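Exotoxin A (Pseudomonas aeruginosa, PDB 1IKP) transfers ADP-ribose from NAD, as a secreted three-domain toxin, to a host target, in all likelihood elongation factor 2, thereby blocking protein synthesis. Local coordinates at residues I167-V172 and N231-D236. The protein carries 2 engineered substitutions. Sequence-based numbering, arbitrary orientation.
Sequences ISHAGV and NPAKHD
The imidazole of H169 has the carbonyl oxygen of N231 at its edge, close to the ring plane, with CD2 3.0 Å from N231 O; the methyl of A233 approaches it obliquely, CB 3.7 Å from H169 CG. The setting is the beta-rich, concanavalin-like receptor-binding domain, where strand 164-176 turns a corner at H169 and the loop following strand 224-228 runs past it. With CG anti to the carbonyl carbon (chi1 -74°), the H169 ring lies alongside the N231 side chain, both pointing the same way, ring and amide planes 48° apart. N231 ND2 comes within 3.2 Å of H169 CD2, but is poorly angled for a hydrogen bond to NE2. Beyond the corner the strand holds the loop through one hydrogen bond, N231 N to A170 O, 2.9 Å and fairly straight (161° at the hydrogen). V172, two residues on, pairs with L228 of strand 224-228, and the N231 bond lies just past that strand's end. P232 lays CG over the face of the G171-V172 peptide, 3.8 Å from V172 N. One water bridges the two backbones, donating to H169 O at 2.7 Å and accepting from A233 N at 3.0 Å.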
loop_
_atom_site.group_PDB
_atom_site.type_symbol
_atom_site.label_atom_id
_atom_site.label_comp_id
_atom_site.label_asym_id
_atom_site.label_seq_id
_atom_site.Cartn_x
_atom_site.Cartn_y
_atom_site.Cartn_z
ATOM N N ILE A 167 -24.292 -5.419 -25.169
ATOM C CA ILE A 167 -23.273 -6.071 -24.355
ATOM C C ILE A 167 -22.531 -7.092 -25.198
ATOM O O ILE A 167 -23.135 -7.768 -26.044
ATOM C CB ILE A 167 -23.907 -6.818 -23.173
ATOM C CG1 ILE A 167 -24.796 -5.868 -22.375
ATOM C CG2 ILE A 167 -22.815 -7.441 -22.291
ATOM C CD1 ILE A 167 -25.480 -6.513 -21.193
ATOM N N SER A 168 -21.227 -7.201 -24.979
ATOM C CA SER A 168 -20.422 -8.183 -25.687
ATOM C C SER A 168 -19.394 -8.808 -24.749
ATOM O O SER A 168 -19.025 -8.231 -23.714
ATOM C CB SER A 168 -19.725 -7.562 -26.904
ATOM O OG SER A 168 -18.895 -6.461 -26.561
ATOM N N HIS A 169 -18.951 -10.009 -25.096
ATOM C CA HIS A 169 -17.962 -10.709 -24.292
ATOM C C HIS A 169 -18.280 -10.796 -22.814
ATOM O O HIS A 169 -17.400 -10.599 -21.959
ATOM C CB HIS A 169 -16.573 -10.104 -24.498
ATOM C CG HIS A 169 -15.966 -10.464 -25.818
ATOM N ND1 HIS A 169 -15.944 -9.597 -26.889
ATOM C CD2 HIS A 169 -15.405 -11.617 -26.252
ATOM C CE1 HIS A 169 -15.396 -10.200 -27.929
ATOM N NE2 HIS A 169 -15.064 -11.427 -27.571
ATOM N N ALA A 170 -19.522 -11.121 -22.494
ATOM C CA ALA A 170 -19.905 -11.305 -21.100
ATOM C C ALA A 170 -19.384 -12.693 -20.741
ATOM O O ALA A 170 -19.440 -13.608 -21.568
ATOM C CB ALA A 170 -21.416 -11.260 -20.942
ATOM N N GLY A 171 -18.890 -12.863 -19.519
ATOM C CA GLY A 171 -18.383 -14.161 -19.126
ATOM C C GLY A 171 -17.767 -14.154 -17.740
ATOM O O GLY A 171 -17.661 -13.106 -17.081
ATOM N N VAL A 172 -17.363 -15.338 -17.304
ATOM C CA VAL A 172 -16.743 -15.505 -15.998
ATOM C C VAL A 172 -15.684 -16.590 -16.093
ATOM O O VAL A 172 -15.891 -17.642 -16.725
ATOM C CB VAL A 172 -17.804 -15.843 -14.900
ATOM C CG1 VAL A 172 -18.585 -17.110 -15.249
ATOM C CG2 VAL A 172 -17.112 -15.970 -13.550
ATOM N N ASN A 231 -17.851 -15.738 -22.739
ATOM C CA ASN A 231 -16.594 -15.596 -23.444
ATOM C C ASN A 231 -15.942 -14.265 -23.109
ATOM O O ASN A 231 -16.120 -13.272 -23.807
ATOM C CB ASN A 231 -16.829 -15.714 -24.955
ATOM C CG ASN A 231 -15.547 -15.593 -25.751
ATOM O OD1 ASN A 231 -14.535 -16.211 -25.417
ATOM N ND2 ASN A 231 -15.585 -14.802 -26.815
ATOM N N PRO A 232 -15.172 -14.234 -22.015
ATOM C CA PRO A 232 -14.486 -13.016 -21.590
ATOM C C PRO A 232 -13.541 -12.493 -22.659
ATOM O O PRO A 232 -12.957 -13.259 -23.433
ATOM C CB PRO A 232 -13.736 -13.455 -20.333
ATOM C CG PRO A 232 -14.549 -14.604 -19.806
ATOM C CD PRO A 232 -14.977 -15.333 -21.053
ATOM N N ALA A 233 -13.382 -11.180 -22.682
ATOM C CA ALA A 233 -12.506 -10.520 -23.633
ATOM C C ALA A 233 -11.087 -10.384 -23.086
ATOM O O ALA A 233 -10.878 -10.308 -21.874
ATOM C CB ALA A 233 -13.063 -9.143 -23.955
ATOM N N LYS A 234 -10.119 -10.354 -23.994
ATOM C CA LYS A 234 -8.713 -10.163 -23.655
ATOM C C LYS A 234 -8.314 -9.041 -24.602
ATOM O O LYS A 234 -7.942 -9.277 -25.753
ATOM C CB LYS A 234 -7.900 -11.427 -23.939
ATOM C CG LYS A 234 -6.429 -11.300 -23.574
ATOM C CD LYS A 234 -5.708 -12.637 -23.712
ATOM C CE LYS A 234 -4.208 -12.477 -23.503
ATOM N NZ LYS A 234 -3.880 -11.878 -22.178
ATOM N N HIS A 235 -8.415 -7.815 -24.108
ATOM C CA HIS A 235 -8.136 -6.631 -24.903
ATOM C C HIS A 235 -6.679 -6.330 -25.210
ATOM O O HIS A 235 -5.797 -6.524 -24.372
ATOM C CB HIS A 235 -8.770 -5.409 -24.230
ATOM C CG HIS A 235 -10.250 -5.534 -24.033
ATOM N ND1 HIS A 235 -10.828 -5.789 -22.805
ATOM C CD2 HIS A 235 -11.272 -5.455 -24.918
ATOM C CE1 HIS A 235 -12.140 -5.858 -22.942
ATOM N NE2 HIS A 235 -12.435 -5.660 -24.216
ATOM N N ASP A 236 -6.432 -5.865 -26.433
ATOM C CA ASP A 236 -5.087 -5.480 -26.830
ATOM C C ASP A 236 -4.867 -4.186 -26.065
ATOM O O ASP A 236 -5.819 -3.452 -25.804
ATOM C CB ASP A 236 -5.008 -5.221 -28.336
ATOM C CG ASP A 236 -5.150 -6.490 -29.152
ATOM O OD1 ASP A 236 -4.460 -7.479 -28.829
ATOM O OD2 ASP A 236 -5.941 -6.498 -30.121
HETATM O O HOH W 1 -15.110 -9.518 -20.954
#